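Local atomic coordinates of DUF3845 domain-containing protein (PDB entry 3GF6), a protein that is of unknown function but, as a bacterial lipoprotein of all-beta fold, is probably attached to the cell envelope through a lipid. Residues 8-13 and 133-138; 43-48 and 200-205; 57-62 and 81-86; 92-97 and 140-145. All blocks are in the same frame, centred on the assembly; numbering follows the deposited sequence. Where two conformers were deposited one is given.

Contact 1 of 4, residues 8-13 and 133-138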
loop_
_atom_site.group_PDB
_atom_site.type_symbol
_atom_site.label_atom_id
_atom_site.label_comp_id
_atom_site.label_asym_id
_atom_site.label_seq_id
_atom_site.Cartn_x
_atom_site.Cartn_y
_atom_site.Cartn_z
ATOM N N TYR A 8 12.689 -7.999 4.234
ATOM C CA TYR A 8 12.417 -6.598 4.511
ATOM C C TYR A 8 11.247 -6.359 5.508
ATOM O O TYR A 8 10.245 -5.722 5.161
ATOM C CB TYR A 8 12.078 -5.914 3.204
ATOM C CG TYR A 8 13.173 -5.849 2.145
ATOM C CD1 TYR A 8 14.441 -5.349 2.431
ATOM C CD2 TYR A 8 12.897 -6.198 0.841
ATOM C CE1 TYR A 8 15.436 -5.223 1.422
ATOM C CE2 TYR A 8 13.873 -6.098 -0.168
ATOM C CZ TYR A 8 15.126 -5.574 0.119
ATOM O OH TYR A 8 16.071 -5.465 -0.893
ATOM N N PRO A 9 11.380 -6.853 6.757
ATOM C CA PRO A 9 10.297 -6.708 7.734
ATOM C C PRO A 9 10.127 -5.283 8.272
ATOM O O PRO A 9 11.110 -4.573 8.497
ATOM C CB PRO A 9 10.710 -7.656 8.870
ATOM C CG PRO A 9 12.220 -7.628 8.853
ATOM C CD PRO A 9 12.562 -7.498 7.335
ATOM N N VAL A 10 8.884 -4.913 8.526
ATOM C CA VAL A 10 8.557 -3.684 9.226
ATOM C C VAL A 10 7.554 -4.070 10.260
ATOM O O VAL A 10 6.545 -4.718 9.937
ATOM C CB VAL A 10 8.011 -2.621 8.293
ATOM C CG1 VAL A 10 7.465 -1.389 9.080
ATOM C CG2 VAL A 10 9.097 -2.228 7.270
ATOM N N GLY A 11 7.829 -3.664 11.503
ATOM C CA GLY A 11 6.989 -3.980 12.631
ATOM C C GLY A 11 5.982 -2.890 12.975
ATOM O O GLY A 11 5.287 -2.359 12.106
ATOM N N ASP A 12 5.926 -2.541 14.269
ATOM C CA ASP A 12 4.970 -1.535 14.744
ATOM C C ASP A 12 5.528 -0.138 14.509
ATOM O O ASP A 12 6.021 0.529 15.409
ATOM C CB ASP A 12 4.602 -1.783 16.202
ATOM C CG ASP A 12 4.063 -3.198 16.442
ATOM O OD1 ASP A 12 3.321 -3.747 15.570
ATOM O OD2 ASP A 12 4.385 -3.758 17.519
ATOM N N VAL A 13 5.477 0.284 13.255
ATOM C CA VAL A 13 6.110 1.503 12.833
ATOM C C VAL A 13 5.018 2.502 12.458
ATOM O O VAL A 13 4.016 2.143 11.847
ATOM C CB VAL A 13 7.042 1.273 11.641
ATOM C CG1 VAL A 13 7.454 2.585 11.030
ATOM C CG2 VAL A 13 8.237 0.483 12.074
ATOM N N TYR A 133 4.623 -9.971 8.848
ATOM C CA TYR A 133 4.556 -8.512 8.879
ATOM C C TYR A 133 3.571 -8.011 7.844
ATOM O O TYR A 133 3.269 -8.710 6.865
ATOM C CB TYR A 133 5.947 -7.888 8.701
ATOM C CG TYR A 133 6.522 -7.899 7.278
ATOM C CD1 TYR A 133 6.102 -6.973 6.323
ATOM C CD2 TYR A 133 7.536 -8.768 6.932
ATOM C CE1 TYR A 133 6.609 -7.015 5.027
ATOM C CE2 TYR A 133 8.097 -8.774 5.658
ATOM C CZ TYR A 133 7.622 -7.906 4.705
ATOM O OH TYR A 133 8.194 -7.879 3.439
ATOM N N VAL A 134 3.062 -6.810 8.075
ATOM C CA VAL A 134 2.193 -6.112 7.132
ATOM C C VAL A 134 2.328 -4.616 7.382
ATOM O O VAL A 134 2.249 -4.166 8.529
ATOM C CB VAL A 134 0.704 -6.552 7.215
ATOM C CG1 VAL A 134 0.142 -6.538 8.663
ATOM C CG2 VAL A 134 -0.182 -5.687 6.311
ATOM N N TYR A 135 2.517 -3.855 6.325
ATOM C CA TYR A 135 2.506 -2.408 6.438
ATOM C C TYR A 135 2.024 -1.695 5.187
ATOM O O TYR A 135 2.190 -2.216 4.084
ATOM C CB TYR A 135 3.866 -1.876 6.825
ATOM C CG TYR A 135 5.013 -1.990 5.845
ATOM C CD1 TYR A 135 5.729 -3.174 5.699
ATOM C CD2 TYR A 135 5.426 -0.899 5.121
ATOM C CE1 TYR A 135 6.850 -3.224 4.866
ATOM C CE2 TYR A 135 6.521 -0.956 4.264
ATOM C CZ TYR A 135 7.217 -2.119 4.145
ATOM O OH TYR A 135 8.322 -2.128 3.376
ATOM N N ALA A 136 1.437 -0.502 5.389
ATOM C CA ALA A 136 0.979 0.397 4.318
ATOM C C ALA A 136 1.999 1.509 4.156
ATOM O O ALA A 136 2.536 2.026 5.149
ATOM C CB ALA A 136 -0.444 0.968 4.595
ATOM N N GLN A 137 2.318 1.831 2.909
ATOM C CA GLN A 137 3.311 2.850 2.651
ATOM C C GLN A 137 3.008 3.744 1.461
ATOM O O GLN A 137 2.665 3.276 0.379
ATOM C CB GLN A 137 4.672 2.189 2.452
ATOM C CG GLN A 137 5.801 3.148 2.282
ATOM C CD GLN A 137 7.110 2.505 2.636
ATOM O OE1 GLN A 137 7.492 2.509 3.794
ATOM N NE2 GLN A 137 7.808 1.935 1.641
ATOM N N LEU A 138 3.122 5.046 1.725
ATOM C CA LEU A 138 3.085 6.093 0.696
ATOM C C LEU A 138 4.493 6.667 0.651
ATOM O O LEU A 138 5.014 7.071 1.675
ATOM C CB LEU A 138 2.112 7.176 1.094
ATOM C CG LEU A 138 1.841 8.287 0.121
ATOM C CD1 LEU A 138 1.022 7.644 -1.058
ATOM C CD2 LEU A 138 1.124 9.504 0.843
HETATM O O HOH W 1 10.461 -9.095 2.805
HETATM O O HOH W 2 8.955 -4.667 3.019
HETATM O O HOH W 3 3.975 -5.666 10.632
#
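Water 2 is gripped by groups from both segments: it donates to Tyr-8 O at 2.7 Å, lies 2.6 Å from Tyr-135 OH and bonds weakly to Tyr-133 OH. Water 1, in the plane of the Tyr-133 ring at its edge, accepts from Tyr-8 N and stands 2.6 Å from Tyr-133 OH. A third water donates to Val-10 O (2.8 Å) and accepts from Val-134 N.

Between these bridges carbon meets aromatic faces in two CH-pi contacts. Pro-9 CA sits over one face of the Tyr-133 ring, 3.9 Å from its centroid. With CG1 of Val-10 anti to the backbone N (chi1 171°), the CG2 branch is the one set over the Tyr-135 ring, 3.4 Å above the plane and toward its rim. An alanine in place of Tyr-133 would probably open a gap beneath Pro-9 and leave water 1 without its phenolic partner.

Strand 129-139 thus carries the loop leading into strand 14-16 on two tyrosine rings and three waters. Val-10 N, over the Tyr-133 face, is buried without a partner, which probably costs some stability, while water satisfies the carbonyls of Tyr-8 and Val-10.

Contact 2 of 4, residues 43-48 and 200-205; sequences DTIAQY and KRENRV
An antiparallel pairing of strands 40-46 and 203-219, part of one sheet of this all-beta fold, lays Thr-44 against Val-205 and Ala-46 against Asn-203 as hydrogen-bonded pairs. Ile-45 and Arg-204 form the non-hydrogen-bonded pair between them. Thr-44 and Val-205 exchange two backbone bonds, and so do Ala-46 and Asn-203.

The side chains close both ends of the pairing with arginines. Arg-204, extended from CG to NE, grips Asp-43 side-on: NE reaches OD1 at 2.9 Å and NH2 reaches OD2 at 2.6 Å, each oxygen using its syn lone pair. Carboxylate and guanidinium are nearly coplanar, 13° apart. Arg-201 instead bends at chi2 (-93°), and its NH2 donates to Tyr-48 O at 2.8 Å. Gln-47 OE1 stands 3.4 Å above the centre of that guanidinium, while water 4, at the guanidinium edge, accepts from Arg-201 NE and Tyr-48 N and donates to Arg-201 O.

Ala-46 CB meets Val-205 CG2 at 3.9 Å on the face that packs against Phe-59 of strand 56-62. One end is therefore held by a bidentate ion pair, the other by neutral oxygens whose partial charges probably favour the cation of Arg-201.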
loop_
_atom_site.group_PDB
_atom_site.type_symbol
_atom_site.label_atom_id
_atom_site.label_comp_id
_atom_site.label_asym_id
_atom_site.label_seq_id
_atom_site.Cartn_x
_atom_site.Cartn_y
_atom_site.Cartn_z
ATOM N N ASP A 43 -9.286 -11.602 -3.780
ATOM C CA ASP A 43 -9.289 -13.009 -3.312
ATOM C C ASP A 43 -8.403 -13.782 -4.319
ATOM O O ASP A 43 -8.810 -14.004 -5.450
ATOM C CB ASP A 43 -10.732 -13.523 -3.317
ATOM C CG ASP A 43 -10.908 -14.861 -2.678
ATOM O OD1 ASP A 43 -9.921 -15.598 -2.559
ATOM O OD2 ASP A 43 -12.078 -15.180 -2.336
ATOM N N THR A 44 -7.188 -14.124 -3.891
ATOM C CA THR A 44 -6.097 -14.560 -4.777
ATOM C C THR A 44 -5.273 -15.612 -4.034
ATOM O O THR A 44 -4.973 -15.427 -2.868
ATOM C CB THR A 44 -5.159 -13.361 -5.139
ATOM O OG1 THR A 44 -5.861 -12.389 -5.943
ATOM C CG2 THR A 44 -3.894 -13.835 -5.870
ATOM N N ILE A 45 -4.910 -16.699 -4.701
ATOM C CA ILE A 45 -4.006 -17.689 -4.117
ATOM C C ILE A 45 -2.577 -17.165 -4.236
ATOM O O ILE A 45 -2.126 -16.837 -5.343
ATOM C CB ILE A 45 -4.151 -19.061 -4.811
ATOM C CG1 ILE A 45 -5.440 -19.749 -4.348
ATOM C CG2 ILE A 45 -2.965 -19.970 -4.503
ATOM C CD1 ILE A 45 -5.841 -20.940 -5.187
ATOM N N ALA A 46 -1.899 -17.035 -3.094
ATOM C CA ALA A 46 -0.492 -16.707 -3.038
ATOM C C ALA A 46 0.340 -17.991 -3.035
ATOM O O ALA A 46 0.099 -18.926 -2.244
ATOM C CB ALA A 46 -0.182 -15.844 -1.829
ATOM N N GLN A 47 1.280 -18.046 -3.972
ATOM C CA GLN A 47 2.263 -19.076 -4.088
ATOM C C GLN A 47 3.397 -18.648 -5.022
ATOM O O GLN A 47 3.202 -17.804 -5.903
ATOM C CB GLN A 47 1.636 -20.392 -4.601
ATOM C CG GLN A 47 1.146 -20.356 -6.016
ATOM C CD GLN A 47 0.552 -21.718 -6.481
ATOM O OE1 GLN A 47 1.021 -22.789 -6.103
ATOM N NE2 GLN A 47 -0.489 -21.658 -7.288
ATOM N N TYR A 48 4.564 -19.260 -4.842
ATOM C CA TYR A 48 5.685 -19.004 -5.708
ATOM C C TYR A 48 5.690 -19.977 -6.881
ATOM O O TYR A 48 5.737 -21.187 -6.675
ATOM C CB TYR A 48 7.010 -19.163 -4.925
ATOM C CG TYR A 48 7.286 -17.990 -4.026
ATOM C CD1 TYR A 48 7.595 -16.745 -4.561
ATOM C CD2 TYR A 48 7.190 -18.114 -2.661
ATOM C CE1 TYR A 48 7.813 -15.685 -3.718
ATOM C CE2 TYR A 48 7.440 -17.091 -1.821
ATOM C CZ TYR A 48 7.725 -15.857 -2.341
ATOM O OH TYR A 48 7.944 -14.776 -1.508
ATOM N N LYS A 200 2.523 -24.506 4.925
ATOM C CA LYS A 200 2.164 -25.011 3.606
ATOM C C LYS A 200 2.891 -24.245 2.474
ATOM O O LYS A 200 3.775 -23.425 2.711
ATOM C CB LYS A 200 0.631 -24.949 3.445
ATOM C CG LYS A 200 -0.144 -25.821 4.478
ATOM C CD LYS A 200 0.088 -27.299 4.228
ATOM C CE LYS A 200 -0.664 -28.189 5.208
ATOM N NZ LYS A 200 0.090 -29.440 5.495
ATOM N N ARG A 201 2.486 -24.510 1.231
ATOM C CA ARG A 201 3.129 -23.930 0.062
ATOM C C ARG A 201 2.321 -22.764 -0.486
ATOM O O ARG A 201 2.873 -21.887 -1.123
ATOM C CB ARG A 201 3.218 -25.025 -1.016
ATOM C CG ARG A 201 4.074 -24.768 -2.220
ATOM C CD ARG A 201 3.243 -24.183 -3.347
ATOM N NE ARG A 201 4.031 -23.704 -4.468
ATOM C CZ ARG A 201 4.108 -24.328 -5.627
ATOM N NH1 ARG A 201 3.474 -25.480 -5.807
ATOM N NH2 ARG A 201 4.823 -23.813 -6.613
ATOM N N GLU A 202 1.005 -22.771 -0.283
ATOM C CA GLU A 202 0.157 -21.697 -0.823
ATOM C C GLU A 202 -0.862 -21.250 0.202
ATOM O O GLU A 202 -1.100 -21.950 1.180
ATOM C CB GLU A 202 -0.567 -22.177 -2.086
ATOM C CG GLU A 202 -1.585 -23.299 -1.868
ATOM C CD GLU A 202 -0.960 -24.690 -1.781
ATOM O OE1 GLU A 202 -0.325 -25.126 -2.763
ATOM O OE2 GLU A 202 -1.108 -25.345 -0.734
ATOM N N ASN A 203 -1.477 -20.097 -0.049
ATOM C CA ASN A 203 -2.619 -19.691 0.750
ATOM C C ASN A 203 -3.582 -18.841 -0.042
ATOM O O ASN A 203 -3.177 -18.026 -0.864
ATOM C CB ASN A 203 -2.222 -18.908 1.989
ATOM C CG ASN A 203 -3.393 -18.781 2.973
ATOM O OD1 ASN A 203 -3.801 -17.654 3.311
ATOM N ND2 ASN A 203 -3.991 -19.945 3.366
ATOM N N ARG A 204 -4.861 -18.994 0.267
ATOM C CA ARG A 204 -5.867 -18.158 -0.338
ATOM C C ARG A 204 -5.919 -16.886 0.469
ATOM O O ARG A 204 -6.372 -16.896 1.605
ATOM C CB ARG A 204 -7.201 -18.866 -0.283
ATOM C CG ARG A 204 -8.336 -18.079 -0.883
ATOM C CD ARG A 204 -9.637 -18.575 -0.394
ATOM N NE ARG A 204 -10.738 -17.786 -0.924
ATOM C CZ ARG A 204 -12.013 -18.066 -0.670
ATOM N NH1 ARG A 204 -12.349 -19.134 0.062
ATOM N NH2 ARG A 204 -12.959 -17.299 -1.165
ATOM N N VAL A 205 -5.468 -15.780 -0.110
ATOM C CA VAL A 205 -5.388 -14.515 0.605
ATOM C C VAL A 205 -6.563 -13.598 0.218
ATOM O O VAL A 205 -6.874 -13.412 -0.991
ATOM C CB VAL A 205 -4.058 -13.770 0.294
ATOM C CG1 VAL A 205 -3.999 -12.405 0.993
ATOM C CG2 VAL A 205 -2.838 -14.649 0.715
HETATM O O HOH W 4 4.951 -21.146 -2.758
#

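Contact 3 of 4, residues 57-62 and 81-86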
loop_
_atom_site.group_PDB
_atom_site.type_symbol
_atom_site.label_atom_id
_atom_site.label_comp_id
_atom_site.label_asym_id
_atom_site.label_seq_id
_atom_site.Cartn_x
_atom_site.Cartn_y
_atom_site.Cartn_z
ATOM N N LEU A 57 5.361 -16.824 2.250
ATOM C CA LEU A 57 4.777 -16.095 1.113
ATOM C C LEU A 57 4.962 -14.587 1.294
ATOM O O LEU A 57 4.295 -13.972 2.143
ATOM C CB LEU A 57 3.301 -16.446 0.982
ATOM C CG LEU A 57 2.925 -17.918 0.771
ATOM C CD1 LEU A 57 1.415 -18.082 1.033
ATOM C CD2 LEU A 57 3.295 -18.382 -0.629
ATOM N N THR A 58 5.822 -14.010 0.469
ATOM C CA THR A 58 6.116 -12.561 0.498
ATOM C C THR A 58 5.426 -11.936 -0.715
ATOM O O THR A 58 5.662 -12.366 -1.868
ATOM C CB THR A 58 7.596 -12.305 0.469
ATOM O OG1 THR A 58 8.235 -13.093 1.488
ATOM C CG2 THR A 58 7.838 -10.804 0.688
ATOM N N PHE A 59 4.555 -10.947 -0.477
ATOM C CA PHE A 59 3.818 -10.316 -1.573
ATOM C C PHE A 59 3.425 -8.919 -1.267
ATOM O O PHE A 59 3.464 -8.499 -0.098
ATOM C CB PHE A 59 2.592 -11.144 -2.014
ATOM C CG PHE A 59 1.650 -11.486 -0.909
ATOM C CD1 PHE A 59 0.666 -10.596 -0.479
ATOM C CD2 PHE A 59 1.748 -12.700 -0.278
ATOM C CE1 PHE A 59 -0.179 -10.958 0.607
ATOM C CE2 PHE A 59 0.900 -13.049 0.768
ATOM C CZ PHE A 59 -0.068 -12.187 1.187
HETATM N N MSE A 60 3.101 -8.164 -2.326
HETATM C CA MSE A 60 2.672 -6.819 -2.137
HETATM C C MSE A 60 1.346 -6.564 -2.847
HETATM O O MSE A 60 0.929 -7.327 -3.721
HETATM C CB MSE A 60 3.759 -5.811 -2.564
HETATM C CG MSE A 60 4.040 -5.863 -3.974
HETATM SE SE MSE A 60 3.017 -4.536 -4.996
HETATM C CE MSE A 60 4.184 -4.924 -6.503
ATOM N N ILE A 61 0.696 -5.493 -2.395
ATOM C CA ILE A 61 -0.623 -5.127 -2.900
ATOM C C ILE A 61 -0.501 -3.760 -3.562
ATOM O O ILE A 61 0.019 -2.775 -2.981
ATOM C CB ILE A 61 -1.688 -5.049 -1.780
ATOM C CG1 ILE A 61 -1.759 -6.345 -0.983
ATOM C CG2 ILE A 61 -3.079 -4.653 -2.386
ATOM C CD1 ILE A 61 -2.073 -7.564 -1.809
ATOM N N ASP A 62 -0.978 -3.680 -4.804
ATOM C CA ASP A 62 -1.179 -2.380 -5.469
ATOM C C ASP A 62 -2.541 -1.895 -4.999
ATOM O O ASP A 62 -3.562 -2.532 -5.275
ATOM C CB ASP A 62 -1.191 -2.493 -7.004
ATOM C CG ASP A 62 0.202 -2.748 -7.601
ATOM O OD1 ASP A 62 1.225 -2.746 -6.895
ATOM O OD2 ASP A 62 0.272 -2.993 -8.811
ATOM N N SER A 81 -7.597 -3.450 -6.272
ATOM C CA SER A 81 -6.308 -3.847 -5.705
ATOM C C SER A 81 -5.923 -5.253 -6.168
ATOM O O SER A 81 -6.784 -6.107 -6.415
ATOM C CB SER A 81 -6.385 -3.785 -4.169
ATOM O OG SER A 81 -6.630 -2.459 -3.736
ATOM N N LYS A 82 -4.630 -5.487 -6.323
ATOM C CA LYS A 82 -4.134 -6.757 -6.770
ATOM C C LYS A 82 -2.846 -7.131 -6.015
ATOM O O LYS A 82 -2.146 -6.277 -5.477
ATOM C CB LYS A 82 -3.897 -6.725 -8.264
ATOM C CG LYS A 82 -2.793 -5.845 -8.663
ATOM C CD LYS A 82 -2.550 -5.922 -10.189
ATOM C CE LYS A 82 -1.415 -5.016 -10.574
ATOM N NZ LYS A 82 -1.177 -5.038 -12.068
ATOM N N LEU A 83 -2.559 -8.406 -6.015
ATOM C CA LEU A 83 -1.472 -9.016 -5.256
ATOM C C LEU A 83 -0.414 -9.557 -6.216
ATOM O O LEU A 83 -0.732 -10.279 -7.187
ATOM C CB LEU A 83 -2.063 -10.177 -4.455
ATOM C CG LEU A 83 -1.204 -11.053 -3.544
ATOM C CD1 LEU A 83 -2.066 -11.675 -2.457
ATOM C CD2 LEU A 83 -0.335 -12.136 -4.295
ATOM N N THR A 84 0.834 -9.299 -5.885
ATOM C CA THR A 84 1.970 -9.688 -6.701
ATOM C C THR A 84 2.984 -10.344 -5.798
ATOM O O THR A 84 3.383 -9.744 -4.823
ATOM C CB THR A 84 2.637 -8.440 -7.356
ATOM O OG1 THR A 84 1.702 -7.790 -8.217
ATOM C CG2 THR A 84 3.859 -8.872 -8.212
HETATM N N MSE A 85 3.429 -11.561 -6.147
HETATM C CA MSE A 85 4.518 -12.197 -5.416
HETATM C C MSE A 85 5.878 -11.516 -5.574
HETATM O O MSE A 85 6.191 -10.939 -6.626
HETATM C CB MSE A 85 4.689 -13.626 -5.884
HETATM C CG MSE A 85 3.449 -14.519 -5.734
HETATM SE SE MSE A 85 2.736 -14.664 -3.941
HETATM C CE MSE A 85 4.318 -15.404 -3.049
ATOM N N SER A 86 6.690 -11.634 -4.521
ATOM C CA SER A 86 8.089 -11.221 -4.585
ATOM C C SER A 86 8.840 -12.126 -5.528
ATOM O O SER A 86 8.301 -13.125 -6.047
ATOM C CB SER A 86 8.749 -11.246 -3.208
ATOM O OG SER A 86 9.099 -12.547 -2.816
HETATM O O HOH W 5 0.892 -3.100 -12.087
#
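One face of the Phe-59 ring receives Leu-83 CD1, a CH-pi contact 3.5 Å above the plane and displaced toward the rim at Phe-59 CD1. Selenomethionine Met-85 approaches the same ring obliquely in a Met-aromatic contact, its SE 5.3 Å from the centroid. A bend at chi3 (-59°) of Met-85 turns CE to Thr-58 O and to Leu-57 CD2 (4.0 Å). Ile-61 CD1 rests on Leu-83 CB at 3.7 Å, continuing the apolar surface that meets Ala-46 and Val-205 of the facing sheet.

Strands 56-62 and 82-85 run antiparallel. Met-60 and Thr-84 exchange two backbone bonds, Ser-86 N donates to Thr-58 O, and Asp-62 N donates to Lys-82 O at 2.9 Å, with a weaker bond returned from Lys-82 N to Asp-62 O.

On the other face of the sheet, CE of selenomethionine Met-60 lies beside Thr-84 CB, and Asp-62 beside the extended Lys-82. Asp-62 OD2 and Lys-82 NZ are 4.1 Å apart, beyond a salt bridge; water 5 accepts from NZ at 2.8 Å and bonds weakly to OD2. The pairing thus presents an apolar surface to the facing sheet, while opposite charges on the reverse side probably attract one another at a distance.

Contact 4 of 4, residues 92-97 and 140-145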
loop_
_atom_site.group_PDB
_atom_site.type_symbol
_atom_site.label_atom_id
_atom_site.label_comp_id
_atom_site.label_asym_id
_atom_site.label_seq_id
_atom_site.Cartn_x
_atom_site.Cartn_y
_atom_site.Cartn_z
ATOM N N GLY A 92 12.893 -10.918 -1.291
ATOM C CA GLY A 92 11.781 -10.046 -1.012
ATOM C C GLY A 92 11.681 -8.849 -1.947
ATOM O O GLY A 92 10.776 -8.048 -1.839
ATOM N N ASN A 93 12.595 -8.725 -2.899
ATOM C CA ASN A 93 12.439 -7.695 -3.931
ATOM C C ASN A 93 11.329 -8.055 -4.927
ATOM O O ASN A 93 10.876 -9.196 -4.986
ATOM C CB ASN A 93 13.737 -7.487 -4.697
ATOM C CG ASN A 93 14.798 -6.786 -3.868
ATOM O OD1 ASN A 93 14.567 -5.693 -3.325
ATOM N ND2 ASN A 93 15.980 -7.385 -3.808
ATOM N N TYR A 94 10.880 -7.041 -5.673
ATOM C CA TYR A 94 9.839 -7.199 -6.676
ATOM C C TYR A 94 10.414 -6.949 -8.065
ATOM O O TYR A 94 11.361 -6.190 -8.229
ATOM C CB TYR A 94 8.621 -6.276 -6.344
ATOM C CG TYR A 94 7.905 -6.805 -5.107
ATOM C CD1 TYR A 94 6.957 -7.799 -5.208
ATOM C CD2 TYR A 94 8.324 -6.429 -3.820
ATOM C CE1 TYR A 94 6.367 -8.368 -4.064
ATOM C CE2 TYR A 94 7.763 -6.978 -2.684
ATOM C CZ TYR A 94 6.780 -7.958 -2.803
ATOM O OH TYR A 94 6.255 -8.487 -1.665
ATOM N N PRO A 95 9.867 -7.625 -9.075
ATOM C CA PRO A 95 10.308 -7.360 -10.439
ATOM C C PRO A 95 10.081 -5.895 -10.812
ATOM O O PRO A 95 9.085 -5.288 -10.399
ATOM C CB PRO A 95 9.402 -8.274 -11.296
ATOM C CG PRO A 95 8.362 -8.752 -10.438
ATOM C CD PRO A 95 8.763 -8.574 -9.011
ATOM N N SER A 96 10.988 -5.335 -11.603
ATOM C CA SER A 96 10.889 -3.931 -12.028
ATOM C C SER A 96 9.538 -3.578 -12.667
ATOM O O SER A 96 8.945 -2.513 -12.402
ATOM C CB SER A 96 12.037 -3.585 -12.981
ATOM O OG SER A 96 11.924 -4.301 -14.203
ATOM N N GLU A 97 9.029 -4.487 -13.496
ATOM C CA GLU A 97 7.745 -4.302 -14.136
ATOM C C GLU A 97 6.562 -4.226 -13.150
ATOM O O GLU A 97 5.534 -3.674 -13.504
ATOM C CB GLU A 97 7.470 -5.402 -15.177
ATOM C CG GLU A 97 8.533 -5.515 -16.255
ATOM C CD GLU A 97 9.714 -6.398 -15.865
ATOM O OE1 GLU A 97 9.785 -6.836 -14.695
ATOM O OE2 GLU A 97 10.556 -6.710 -16.760
ATOM N N SER A 140 7.869 8.154 -2.365
ATOM C CA SER A 140 8.362 8.480 -3.712
ATOM C C SER A 140 9.352 7.433 -4.263
ATOM O O SER A 140 9.896 7.645 -5.313
ATOM C CB SER A 140 8.955 9.884 -3.721
ATOM O OG SER A 140 10.166 9.872 -2.999
ATOM N N LEU A 141 9.612 6.346 -3.509
ATOM C CA LEU A 141 10.388 5.175 -3.944
ATOM C C LEU A 141 9.570 3.917 -3.664
ATOM O O LEU A 141 8.695 3.946 -2.795
ATOM C CB LEU A 141 11.706 5.088 -3.181
ATOM C CG LEU A 141 12.641 6.287 -3.395
ATOM C CD1 LEU A 141 13.838 6.178 -2.462
ATOM C CD2 LEU A 141 13.079 6.372 -4.887
ATOM N N PHE A 142 9.866 2.843 -4.388
ATOM C CA PHE A 142 9.252 1.545 -4.166
ATOM C C PHE A 142 10.085 0.704 -3.200
ATOM O O PHE A 142 11.252 0.441 -3.452
ATOM C CB PHE A 142 9.055 0.803 -5.515
ATOM C CG PHE A 142 8.282 -0.456 -5.386
ATOM C CD1 PHE A 142 8.882 -1.629 -4.986
ATOM C CD2 PHE A 142 6.878 -0.438 -5.563
ATOM C CE1 PHE A 142 8.119 -2.798 -4.796
ATOM C CE2 PHE A 142 6.110 -1.599 -5.394
ATOM C CZ PHE A 142 6.738 -2.777 -5.009
ATOM N N GLN A 143 9.454 0.272 -2.111
ATOM C CA GLN A 143 10.069 -0.547 -1.058
ATOM C C GLN A 143 11.484 -0.089 -0.618
ATOM O O GLN A 143 12.386 -0.904 -0.518
ATOM C CB GLN A 143 10.057 -2.030 -1.437
ATOM C CG GLN A 143 10.010 -2.968 -0.216
ATOM C CD GLN A 143 10.062 -4.434 -0.537
ATOM O OE1 GLN A 143 10.536 -4.862 -1.607
ATOM N NE2 GLN A 143 9.574 -5.214 0.361
ATOM N N PRO A 144 11.670 1.225 -0.324
ATOM C CA PRO A 144 12.970 1.615 0.226
ATOM C C PRO A 144 13.138 0.991 1.607
ATOM O O PRO A 144 12.181 0.949 2.379
ATOM C CB PRO A 144 12.857 3.140 0.349
ATOM C CG PRO A 144 11.366 3.379 0.576
ATOM C CD PRO A 144 10.708 2.350 -0.333
ATOM N N TYR A 145 14.334 0.514 1.929
ATOM C CA TYR A 145 14.504 -0.224 3.175
ATOM C C TYR A 145 15.811 0.111 3.868
ATOM O O TYR A 145 16.876 0.106 3.248
ATOM C CB TYR A 145 14.455 -1.726 2.931
ATOM C CG TYR A 145 14.255 -2.478 4.216
ATOM C CD1 TYR A 145 15.330 -2.977 4.950
ATOM C CD2 TYR A 145 12.983 -2.639 4.729
ATOM C CE1 TYR A 145 15.122 -3.668 6.160
ATOM C CE2 TYR A 145 12.771 -3.314 5.941
ATOM C CZ TYR A 145 13.846 -3.820 6.645
ATOM O OH TYR A 145 13.621 -4.486 7.826
HETATM O O HOH W 6 13.836 -2.806 -1.542
#
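Tyr-94 carries CG beside its backbone N (chi1 -70°) and Phe-142 carries CG anti to its own (chi1 -173°), torsions that bring the two rings together from separate loops. Phe-142 CE1 touches Tyr-94 CD2 and Tyr-94 CB, each at 3.8 Å. Tyr-94 CD2 lies near the plane of the Phe-142 ring, at its edge, and the two side chains cross at about a right angle. The ring planes are 74° apart and the centroids 5.9 Å, an oblique pair.

Gln-143 has a left-handed backbone conformation, and its side chain as well as that of Phe-142 is directed to the 92-97 loop. Its extended chain carries the amide to Gly-92 and to the CD2 and CE2 side of Tyr-94; the amide is probably turned over in the model, which leaves the roles of its oxygen and nitrogen uncertain. Water 6 donates to Gln-143 O at 2.6 Å and, weakly, to Asn-93 OD1, whose stronger partner is Tyr-8 OH.

An alanine in place of Tyr-94 would probably open a gap beside Phe-142 and the Gln-143 amide, leaving both side chains freer to turn. Strands 56-62 and 187-198 lie against the cluster through Met-60 and Phe-193. The two loops therefore meet through the Tyr-94 and Phe-142 rings and the Gln-143 side chain together, with the amide near Gly-92 and one water linking Gln-143 O weakly to Asn-93.

Contacts 1 and 4 meet where loops 8-13, 92-97 and 140-145 come together: Tyr-145 OH lies 2.6 Å from Pro-9 O and Tyr-8 OH 2.9 Å from Asn-93 OD1, both probable hydrogen bonds. Contact 3 touches each of the other three. Tyr-133 OH of contact 1 packs on Thr-58 CG2 at 4.0 Å, Tyr-94 OH of contact 4 probably bonds Phe-59 O at 3.2 Å, and Tyr-48 OH of contact 2 probably bonds both Ser-86 OG (2.8 Å) and Thr-58 N (3.0 Å). Contacts 1 and 2 have centres about 20 Å apart and do not touch. Contact 3 is nested in the loops closed by contacts 1 and 2. The hydroxyls of Tyr-48 and Tyr-94, from loops before and after the strand pair, both meet its backbone.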